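Local coordinates for protein ricin B lectin (Clostridium thermocellum, PDB 3VSF) that probably cleaves galactose from the ends of beta-1,3-galactan chains with a family 43 glycosidase domain, and binds beta-D-galactose through a ricin-type beta-trefoil domain, at residues 110-114 / 115-119; 227-231 / 232-236; 378-382 / 383-387. All coordinates share one frame; numbering follows the deposited sequence.

From the N terminus, the family 43 domain comes first, its five successive four-stranded antiparallel sheets forming the blades of a beta-propeller. Contact 1 (110-119) closes the loop leading from strand 98-105 of one blade into strand 116-124 of the next. Contact 2 (227-236) makes the equivalent kind of passage between the third and fourth blades, from strand 221-228 to 237-241. The two meet where R119 NH2 packs against the CB of A236, 3.2 Å away. Contact 3 (378-387) lies in the beta-trefoil domain, rounding the hairpin between strands 373-376 and 385-390, about 19 Å from contact 2 between nearest atoms. The three follow in series; none nests or crosses.

Contact 1. Residues 110-114 / 115-119; sequences PELNH and CNIER
L112 and I117 meet through the ends of their side chains, CD2 of the leucine lying 3.6 Å from CD1 of the isoleucine. The leucine turns CG beside its own backbone N (chi1 -64°), and with chi2 extended as well CD2 is the methyl that meets I117. I117 answers with an extended CG1-CD1 arm, and the two side chains approach at a slant rather than running alongside each other. C115 packs against the loop from its own end of L112. Its SG stands between its backbone N and carbonyl carbon (chi1 72°), a setting that folds the sulfur back over the preceding loop, 3.6 Å from L112 CA. The same sulfur is 4.1 Å from L112 CD2, so that L112 touches both C115 and I117 and joins loop to strand. H114 turns the other way, and its side chain packs on L82 and I141. E111 OE2 is hydrogen-bonded to Y162 OH, and E111 O accepts a bond from W137 NE1. These residues thus sit at the start of strand 116-124, with W137 and M135 of the adjacent strand 131-138 packing on them and F83 of strand 83-91, from the preceding blade, touching C115 and I117.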
ATOM      1  N   PRO A 110      32.939  10.385   5.438  1.00 89.61           N
ATOM      2  CA  PRO A 110      33.733  10.633   4.231  1.00 90.61           C
ATOM      3  C   PRO A 110      33.180   9.911   3.004  1.00 87.94           C
ATOM      4  O   PRO A 110      33.177  10.477   1.910  1.00 88.79           O
ATOM      5  CB  PRO A 110      35.111  10.070   4.598  1.00 89.24           C
ATOM      6  CG  PRO A 110      34.840   9.076   5.676  1.00 90.59           C
ATOM      7  CD  PRO A 110      33.707   9.656   6.462  1.00 90.03           C
ATOM      8  N   GLU A 111      32.721   8.677   3.183  1.00 83.75           N
ATOM      9  CA  GLU A 111      32.206   7.894   2.066  1.00 82.71           C
ATOM     10  C   GLU A 111      30.757   8.249   1.742  1.00 81.97           C
ATOM     11  O   GLU A 111      30.191   7.754   0.768  1.00 78.43           O
ATOM     12  CB  GLU A 111      32.341   6.394   2.343  1.00 79.08           C
ATOM     13  CG  GLU A 111      31.622   5.916   3.591  1.00 77.58           C
ATOM     14  CD  GLU A 111      31.791   4.428   3.819  1.00 77.47           C
ATOM     15  OE1 GLU A 111      32.435   3.765   2.979  1.00 76.88           O
ATOM     16  OE2 GLU A 111      31.280   3.918   4.838  1.00 77.45           O
ATOM     17  N   LEU A 112      30.163   9.109   2.561  1.00 83.53           N
ATOM     18  CA  LEU A 112      28.802   9.572   2.318  1.00 82.19           C
ATOM     19  C   LEU A 112      28.802  10.844   1.478  1.00 83.97           C
ATOM     20  O   LEU A 112      27.745  11.379   1.145  1.00 87.77           O
ATOM     21  CB  LEU A 112      28.064   9.811   3.638  1.00 80.39           C
ATOM     22  CG  LEU A 112      27.830   8.582   4.518  1.00 80.36           C
ATOM     23  CD1 LEU A 112      27.066   8.967   5.776  1.00 78.79           C
ATOM     24  CD2 LEU A 112      27.089   7.501   3.746  1.00 77.12           C
ATOM     25  N   ASN A 113      29.993  11.325   1.141  1.00 85.20           N
ATOM     26  CA  ASN A 113      30.131  12.524   0.322  1.00 86.98           C
ATOM     27  C   ASN A 113      29.643  12.302  -1.105  1.00 84.01           C
ATOM     28  O   ASN A 113      28.760  13.009  -1.588  1.00 86.57           O
ATOM     29  CB  ASN A 113      31.585  13.002   0.310  1.00 91.07           C
ATOM     30  CG  ASN A 113      32.023  13.578   1.644  1.00 89.27           C
ATOM     31  OD1 ASN A 113      32.238  12.846   2.608  1.00 85.78           O
ATOM     32  ND2 ASN A 113      32.161  14.897   1.702  1.00 88.59           N
ATOM     33  N   HIS A 114      30.221  11.310  -1.771  1.00 84.14           N
ATOM     34  CA  HIS A 114      29.884  11.024  -3.159  1.00 85.17           C
ATOM     35  C   HIS A 114      29.374   9.592  -3.293  1.00 84.40           C
ATOM     36  O   HIS A 114      30.134   8.684  -3.631  1.00 84.60           O
ATOM     37  CB  HIS A 114      31.111  11.238  -4.046  1.00 84.91           C
ATOM     38  CG  HIS A 114      30.829  11.135  -5.511  1.00 90.00           C
ATOM     39  ND1 HIS A 114      30.348  12.193  -6.253  1.00 92.89           N
ATOM     40  CD2 HIS A 114      30.965  10.102  -6.374  1.00 89.30           C
ATOM     41  CE1 HIS A 114      30.197  11.815  -7.509  1.00 91.71           C
ATOM     42  NE2 HIS A 114      30.565  10.550  -7.610  1.00 91.58           N
ATOM     43  N   CYS A 115      28.085   9.395  -3.026  1.00 82.44           N
ATOM     44  CA  CYS A 115      27.504   8.055  -3.041  1.00 80.60           C
ATOM     45  C   CYS A 115      25.990   8.065  -3.240  1.00 79.25           C
ATOM     46  O   CYS A 115      25.360   9.122  -3.278  1.00 78.89           O
ATOM     47  CB  CYS A 115      27.831   7.325  -1.736  1.00 76.97           C
ATOM     48  SG  CYS A 115      26.934   7.953  -0.295  1.00 78.63           S
ATOM     49  N   ASN A 116      25.420   6.870  -3.362  1.00 78.75           N
ATOM     50  CA  ASN A 116      23.976   6.701  -3.451  1.00 76.38           C
ATOM     51  C   ASN A 116      23.434   6.006  -2.210  1.00 75.78           C
ATOM     52  O   ASN A 116      23.884   4.917  -1.854  1.00 76.40           O
ATOM     53  CB  ASN A 116      23.601   5.884  -4.689  1.00 74.40           C
ATOM     54  CG  ASN A 116      24.067   6.526  -5.979  1.00 81.82           C
ATOM     55  OD1 ASN A 116      24.751   5.896  -6.787  1.00 81.71           O
ATOM     56  ND2 ASN A 116      23.695   7.785  -6.184  1.00 81.00           N
ATOM     57  N   ILE A 117      22.471   6.635  -1.547  1.00 75.41           N
ATOM     58  CA  ILE A 117      21.789   6.004  -0.424  1.00 74.43           C
ATOM     59  C   ILE A 117      20.283   6.006  -0.645  1.00 76.09           C
ATOM     60  O   ILE A 117      19.685   7.049  -0.901  1.00 77.58           O
ATOM     61  CB  ILE A 117      22.120   6.686   0.914  1.00 75.65           C
ATOM     62  CG1 ILE A 117      23.483   6.212   1.419  1.00 77.23           C
ATOM     63  CG2 ILE A 117      21.051   6.375   1.947  1.00 76.26           C
ATOM     64  CD1 ILE A 117      23.728   6.509   2.879  1.00 79.40           C
ATOM     65  N   GLU A 118      19.676   4.829  -0.550  1.00 72.59           N
ATOM     66  CA  GLU A 118      18.250   4.695  -0.798  1.00 73.93           C
ATOM     67  C   GLU A 118      17.605   3.659   0.117  1.00 72.62           C
ATOM     68  O   GLU A 118      18.267   2.737   0.594  1.00 69.47           O
ATOM     69  CB  GLU A 118      17.993   4.355  -2.268  1.00 74.69           C
ATOM     70  CG  GLU A 118      18.708   3.107  -2.763  1.00 73.46           C
ATOM     71  CD  GLU A 118      18.717   3.005  -4.279  1.00 77.56           C
ATOM     72  OE1 GLU A 118      18.666   1.872  -4.803  1.00 79.30           O
ATOM     73  OE2 GLU A 118      18.779   4.058  -4.948  1.00 72.48           O
ATOM     74  N   ARG A 119      16.309   3.829   0.357  1.00 70.53           N
ATOM     75  CA  ARG A 119      15.550   2.943   1.234  1.00 70.30           C
ATOM     76  C   ARG A 119      16.135   2.852   2.642  1.00 69.74           C
ATOM     77  O   ARG A 119      16.428   1.759   3.126  1.00 68.42           O
ATOM     78  CB  ARG A 119      15.430   1.547   0.616  1.00 70.00           C
ATOM     79  CG  ARG A 119      14.753   1.547  -0.739  1.00 67.17           C
ATOM     80  CD  ARG A 119      14.462   0.140  -1.224  1.00 68.60           C
ATOM     81  NE  ARG A 119      13.657   0.158  -2.440  1.00 69.26           N
ATOM     82  CZ  ARG A 119      12.341   0.338  -2.457  1.00 70.80           C
ATOM     83  NH1 ARG A 119      11.680   0.516  -1.320  1.00 68.75           N
ATOM     84  NH2 ARG A 119      11.684   0.343  -3.609  1.00 71.55           N
TER

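Contact 2. Residues 227-231 / 232-236; sequences KLFVG and QQREA
F229 and Q232 stand at the two ends of a type II beta turn and touch through both backbone and side chain. The backbone part is a weak hydrogen bond from Q232 N to F229 O, 3.4 Å long. G231 takes the third position of the turn with positive phi (70°), a conformation that glycine adopts readily, and its N-H is bound to D208 OD1, which ties the turn to strand 208-214. The side-chain part is van der Waals contact. Q232 sets CG beside its backbone N (chi1 -62°) and then runs extended back across the turn, passing V230 O with CG at 3.5 Å. OE1 comes to lie near F229 CB and 3.6 Å from F229 CD1; the amide plane is only 13° from that of the phenyl ring, although OE1 approaches the ring obliquely. R234 adds a looser apolar contact, its CG 4.3 Å from F229 CB, while its guanidinium group turns off to T250 OG1 and, weakly, to Q260 O. With no charge pair across it and a weak closing bond, this exposed turn probably owes its shape largely to the glycine, the outside bond to D208 and the packing of F229 against L209, L248 and A264.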
ATOM      1  N   LYS A 227      17.102 -17.806   3.145  1.00 72.87           N
ATOM      2  CA  LYS A 227      17.009 -17.300   1.782  1.00 74.46           C
ATOM      3  C   LYS A 227      15.567 -17.442   1.309  1.00 72.43           C
ATOM      4  O   LYS A 227      14.996 -18.530   1.362  1.00 73.27           O
ATOM      5  CB  LYS A 227      17.946 -18.072   0.851  1.00 75.10           C
ATOM      6  CG  LYS A 227      19.422 -17.938   1.192  1.00 73.47           C
ATOM      7  CD  LYS A 227      20.286 -18.692   0.193  1.00 75.92           C
ATOM      8  CE  LYS A 227      21.767 -18.518   0.495  1.00 75.70           C
ATOM      9  NZ  LYS A 227      22.622 -19.228  -0.495  1.00 72.42           N
ATOM     10  N   LEU A 228      14.982 -16.342   0.848  1.00 72.21           N
ATOM     11  CA  LEU A 228      13.563 -16.327   0.506  1.00 73.37           C
ATOM     12  C   LEU A 228      13.304 -16.007  -0.962  1.00 73.88           C
ATOM     13  O   LEU A 228      13.837 -15.036  -1.501  1.00 72.53           O
ATOM     14  CB  LEU A 228      12.821 -15.325   1.392  1.00 68.61           C
ATOM     15  CG  LEU A 228      13.009 -15.503   2.900  1.00 68.56           C
ATOM     16  CD1 LEU A 228      12.324 -14.378   3.661  1.00 70.02           C
ATOM     17  CD2 LEU A 228      12.489 -16.858   3.350  1.00 70.28           C
ATOM     18  N   PHE A 229      12.478 -16.831  -1.601  1.00 73.01           N
ATOM     19  CA  PHE A 229      12.052 -16.591  -2.975  1.00 75.80           C
ATOM     20  C   PHE A 229      13.236 -16.521  -3.934  1.00 75.53           C
ATOM     21  O   PHE A 229      13.438 -15.516  -4.614  1.00 74.82           O
ATOM     22  CB  PHE A 229      11.228 -15.305  -3.054  1.00 76.95           C
ATOM     23  CG  PHE A 229      10.078 -15.266  -2.089  1.00 75.82           C
ATOM     24  CD1 PHE A 229       9.376 -16.421  -1.780  1.00 75.45           C
ATOM     25  CD2 PHE A 229       9.706 -14.079  -1.481  1.00 74.70           C
ATOM     26  CE1 PHE A 229       8.320 -16.390  -0.891  1.00 74.74           C
ATOM     27  CE2 PHE A 229       8.651 -14.042  -0.590  1.00 75.40           C
ATOM     28  CZ  PHE A 229       7.957 -15.199  -0.295  1.00 78.45           C
ATOM     29  N   VAL A 230      14.012 -17.599  -3.984  1.00 75.74           N
ATOM     30  CA  VAL A 230      15.208 -17.648  -4.818  1.00 74.98           C
ATOM     31  C   VAL A 230      14.867 -17.656  -6.307  1.00 73.99           C
ATOM     32  O   VAL A 230      13.952 -18.353  -6.742  1.00 75.70           O
ATOM     33  CB  VAL A 230      16.078 -18.877  -4.480  1.00 75.76           C
ATOM     34  CG1 VAL A 230      16.551 -18.808  -3.037  1.00 72.32           C
ATOM     35  CG2 VAL A 230      15.306 -20.164  -4.729  1.00 77.09           C
ATOM     36  N   GLY A 231      15.606 -16.864  -7.078  1.00 74.86           N
ATOM     37  CA  GLY A 231      15.431 -16.810  -8.518  1.00 76.44           C
ATOM     38  C   GLY A 231      14.137 -16.156  -8.960  1.00 77.50           C
ATOM     39  O   GLY A 231      13.849 -16.080 -10.156  1.00 79.16           O
ATOM     40  N   GLN A 232      13.353 -15.679  -7.999  1.00 75.57           N
ATOM     41  CA  GLN A 232      12.064 -15.066  -8.302  1.00 76.09           C
ATOM     42  C   GLN A 232      12.176 -13.548  -8.429  1.00 75.56           C
ATOM     43  O   GLN A 232      11.240 -12.882  -8.876  1.00 77.14           O
ATOM     44  CB  GLN A 232      11.022 -15.463  -7.255  1.00 74.44           C
ATOM     45  CG  GLN A 232      10.752 -16.963  -7.218  1.00 76.50           C
ATOM     46  CD  GLN A 232       9.820 -17.370  -6.095  1.00 82.53           C
ATOM     47  OE1 GLN A 232       9.342 -16.529  -5.336  1.00 83.37           O
ATOM     48  NE2 GLN A 232       9.559 -18.667  -5.984  1.00 82.06           N
ATOM     49  N   GLN A 233      13.325 -13.011  -8.033  1.00 71.60           N
ATOM     50  CA  GLN A 233      13.660 -11.613  -8.291  1.00 72.25           C
ATOM     51  C   GLN A 233      12.645 -10.634  -7.695  1.00 70.91           C
ATOM     52  O   GLN A 233      12.064  -9.818  -8.411  1.00 69.74           O
ATOM     53  CB  GLN A 233      13.797 -11.387  -9.799  1.00 74.57           C
ATOM     54  CG  GLN A 233      14.489 -10.094 -10.195  1.00 76.77           C
ATOM     55  CD  GLN A 233      14.753 -10.016 -11.688  1.00 80.21           C
ATOM     56  OE1 GLN A 233      14.525 -10.980 -12.420  1.00 79.38           O
ATOM     57  NE2 GLN A 233      15.235  -8.868 -12.146  1.00 82.44           N
ATOM     58  N   ARG A 234      12.442 -10.717  -6.384  1.00 69.36           N
ATOM     59  CA  ARG A 234      11.532  -9.808  -5.694  1.00 66.86           C
ATOM     60  C   ARG A 234      12.296  -8.636  -5.084  1.00 68.48           C
ATOM     61  O   ARG A 234      13.388  -8.810  -4.544  1.00 73.44           O
ATOM     62  CB  ARG A 234      10.747 -10.549  -4.610  1.00 71.63           C
ATOM     63  CG  ARG A 234       9.968 -11.753  -5.121  1.00 71.47           C
ATOM     64  CD  ARG A 234       9.091 -11.382  -6.305  1.00 66.97           C
ATOM     65  NE  ARG A 234       8.121 -10.346  -5.966  1.00 68.14           N
ATOM     66  CZ  ARG A 234       7.272  -9.807  -6.835  1.00 66.20           C
ATOM     67  NH1 ARG A 234       7.275 -10.202  -8.101  1.00 65.38           N
ATOM     68  NH2 ARG A 234       6.422  -8.870  -6.440  1.00 64.16           N
ATOM     69  N   GLU A 235      11.716  -7.442  -5.171  1.00 65.82           N
ATOM     70  CA  GLU A 235      12.373  -6.234  -4.682  1.00 64.61           C
ATOM     71  C   GLU A 235      11.519  -5.486  -3.662  1.00 65.83           C
ATOM     72  O   GLU A 235      10.445  -5.946  -3.281  1.00 70.38           O
ATOM     73  CB  GLU A 235      12.716  -5.306  -5.849  1.00 67.78           C
ATOM     74  CG  GLU A 235      13.442  -5.997  -6.988  1.00 71.82           C
ATOM     75  CD  GLU A 235      14.665  -6.756  -6.519  1.00 72.40           C
ATOM     76  OE1 GLU A 235      15.442  -6.198  -5.715  1.00 75.69           O
ATOM     77  OE2 GLU A 235      14.845  -7.916  -6.946  1.00 71.51           O
ATOM     78  N   ALA A 236      12.014  -4.329  -3.228  1.00 66.64           N
ATOM     79  CA  ALA A 236      11.315  -3.483  -2.263  1.00 65.94           C
ATOM     80  C   ALA A 236      10.557  -4.283  -1.205  1.00 65.37           C
ATOM     81  O   ALA A 236       9.353  -4.098  -1.029  1.00 68.22           O
ATOM     82  CB  ALA A 236      10.372  -2.532  -2.983  1.00 62.58           C
TER

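Contact 3. Residues 378-382 / 383-387; sequences DGSVD and NAAQI
S380 and A385 face one another across the bend of a beta-trefoil hairpin, their CB atoms 4.3 Å apart and both CB bonds directed inward. The serine places OG opposite its backbone N (chi1 -180°) and thereby reaches forward along the chain, accepting a hydrogen bond from D382 N at 3.0 Å with an N-H...O angle of 159°; this is an ST turn. A type II beta turn follows directly, from D382 to A385, with A384 at its third position in a positive-phi conformation. The A384 side chain is about 8 Å from those of D422 and D425, residues seen to bind beta-D-galactose. The methyl group of A385 lies 3.4 Å from D382 O. The ends of the D382 and N383 side chains both lead away from these partners, and N383 OD1 accepts a weak hydrogen bond from T438 N. Contact across the bend is therefore slight, made by methyl and methylene groups and a carbonyl. The bend is probably held mainly by hydrogen bonds to its surroundings: the amide of Q436 donates to both S380 O and D382 O, R419 NE bonds V381 O, and the backbones of A384 and A385 pair with that of Q436.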
ATOM      1  N   ASP A 378     -27.341 -11.597   1.506  1.00 64.13           N
ATOM      2  CA  ASP A 378     -27.230 -11.844   2.941  1.00 61.47           C
ATOM      3  C   ASP A 378     -26.619 -10.656   3.676  1.00 62.27           C
ATOM      4  O   ASP A 378     -26.087 -10.806   4.775  1.00 64.43           O
ATOM      5  CB  ASP A 378     -26.413 -13.111   3.211  1.00 61.71           C
ATOM      6  CG  ASP A 378     -27.106 -14.368   2.720  1.00 65.84           C
ATOM      7  OD1 ASP A 378     -28.352 -14.422   2.773  1.00 68.77           O
ATOM      8  OD2 ASP A 378     -26.404 -15.303   2.281  1.00 64.42           O
ATOM      9  N   GLY A 379     -26.703  -9.479   3.064  1.00 62.08           N
ATOM     10  CA  GLY A 379     -26.134  -8.274   3.640  1.00 60.33           C
ATOM     11  C   GLY A 379     -24.701  -8.479   4.089  1.00 63.39           C
ATOM     12  O   GLY A 379     -24.268  -7.914   5.094  1.00 62.97           O
ATOM     13  N   SER A 380     -23.962  -9.290   3.338  1.00 67.81           N
ATOM     14  CA  SER A 380     -22.593  -9.635   3.697  1.00 63.01           C
ATOM     15  C   SER A 380     -21.619  -8.494   3.424  1.00 61.04           C
ATOM     16  O   SER A 380     -21.839  -7.672   2.535  1.00 62.55           O
ATOM     17  CB  SER A 380     -22.146 -10.893   2.946  1.00 63.18           C
ATOM     18  OG  SER A 380     -20.817 -11.250   3.289  1.00 66.94           O
ATOM     19  N   VAL A 381     -20.544  -8.450   4.203  1.00 61.63           N
ATOM     20  CA  VAL A 381     -19.483  -7.476   3.991  1.00 65.32           C
ATOM     21  C   VAL A 381     -18.265  -8.165   3.392  1.00 64.13           C
ATOM     22  O   VAL A 381     -17.236  -7.535   3.151  1.00 63.62           O
ATOM     23  CB  VAL A 381     -19.081  -6.774   5.301  1.00 67.12           C
ATOM     24  CG1 VAL A 381     -20.197  -5.852   5.771  1.00 69.53           C
ATOM     25  CG2 VAL A 381     -18.735  -7.800   6.369  1.00 63.25           C
ATOM     26  N   ASP A 382     -18.392  -9.468   3.158  1.00 64.18           N
ATOM     27  CA  ASP A 382     -17.317 -10.255   2.566  1.00 64.91           C
ATOM     28  C   ASP A 382     -16.947  -9.729   1.185  1.00 63.79           C
ATOM     29  O   ASP A 382     -17.773  -9.130   0.496  1.00 63.53           O
ATOM     30  CB  ASP A 382     -17.722 -11.727   2.471  1.00 62.96           C
ATOM     31  CG  ASP A 382     -17.810 -12.396   3.828  1.00 68.02           C
ATOM     32  OD1 ASP A 382     -17.769 -11.677   4.848  1.00 71.38           O
ATOM     33  OD2 ASP A 382     -17.925 -13.639   3.874  1.00 67.35           O
ATOM     34  N   ASN A 383     -15.701  -9.956   0.787  1.00 62.98           N
ATOM     35  CA  ASN A 383     -15.233  -9.523  -0.521  1.00 61.40           C
ATOM     36  C   ASN A 383     -15.781 -10.423  -1.623  1.00 60.75           C
ATOM     37  O   ASN A 383     -15.890 -11.636  -1.445  1.00 62.87           O
ATOM     38  CB  ASN A 383     -13.703  -9.505  -0.559  1.00 60.31           C
ATOM     39  CG  ASN A 383     -13.158  -8.701  -1.721  1.00 62.21           C
ATOM     40  OD1 ASN A 383     -13.778  -7.734  -2.167  1.00 59.19           O
ATOM     41  ND2 ASN A 383     -11.992  -9.099  -2.221  1.00 56.52           N
ATOM     42  N   ALA A 384     -16.133  -9.818  -2.755  1.00 59.05           N
ATOM     43  CA  ALA A 384     -16.671 -10.548  -3.902  1.00 58.01           C
ATOM     44  C   ALA A 384     -18.073 -11.100  -3.647  1.00 60.40           C
ATOM     45  O   ALA A 384     -18.532 -11.998  -4.354  1.00 61.61           O
ATOM     46  CB  ALA A 384     -15.722 -11.665  -4.325  1.00 53.40           C
ATOM     47  N   ALA A 385     -18.750 -10.559  -2.639  1.00 60.12           N
ATOM     48  CA  ALA A 385     -20.114 -10.974  -2.330  1.00 57.14           C
ATOM     49  C   ALA A 385     -21.058 -10.627  -3.478  1.00 56.51           C
ATOM     50  O   ALA A 385     -20.953  -9.556  -4.076  1.00 55.54           O
ATOM     51  CB  ALA A 385     -20.587 -10.330  -1.036  1.00 57.04           C
ATOM     52  N   GLN A 386     -21.977 -11.539  -3.779  1.00 55.32           N
ATOM     53  CA  GLN A 386     -22.911 -11.361  -4.886  1.00 50.09           C
ATOM     54  C   GLN A 386     -23.877 -10.207  -4.638  1.00 53.72           C
ATOM     55  O   GLN A 386     -24.394 -10.044  -3.534  1.00 55.21           O
ATOM     56  CB  GLN A 386     -23.697 -12.651  -5.129  1.00 52.56           C
ATOM     57  CG  GLN A 386     -24.809 -12.522  -6.162  1.00 52.77           C
ATOM     58  CD  GLN A 386     -24.281 -12.366  -7.573  1.00 54.43           C
ATOM     59  OE1 GLN A 386     -23.454 -13.155  -8.028  1.00 55.18           O
ATOM     60  NE2 GLN A 386     -24.756 -11.342  -8.274  1.00 51.47           N
ATOM     61  N   ILE A 387     -24.115  -9.407  -5.674  1.00 54.03           N
ATOM     62  CA  ILE A 387     -25.066  -8.305  -5.592  1.00 51.15           C
ATOM     63  C   ILE A 387     -26.451  -8.765  -6.030  1.00 53.49           C
ATOM     64  O   ILE A 387     -26.616  -9.320  -7.116  1.00 55.75           O
ATOM     65  CB  ILE A 387     -24.633  -7.112  -6.465  1.00 47.72           C
ATOM     66  CG1 ILE A 387     -23.292  -6.556  -5.979  1.00 50.25           C
ATOM     67  CG2 ILE A 387     -25.692  -6.024  -6.441  1.00 47.36           C
ATOM     68  CD1 ILE A 387     -23.323  -6.041  -4.556  1.00 51.26           C
TER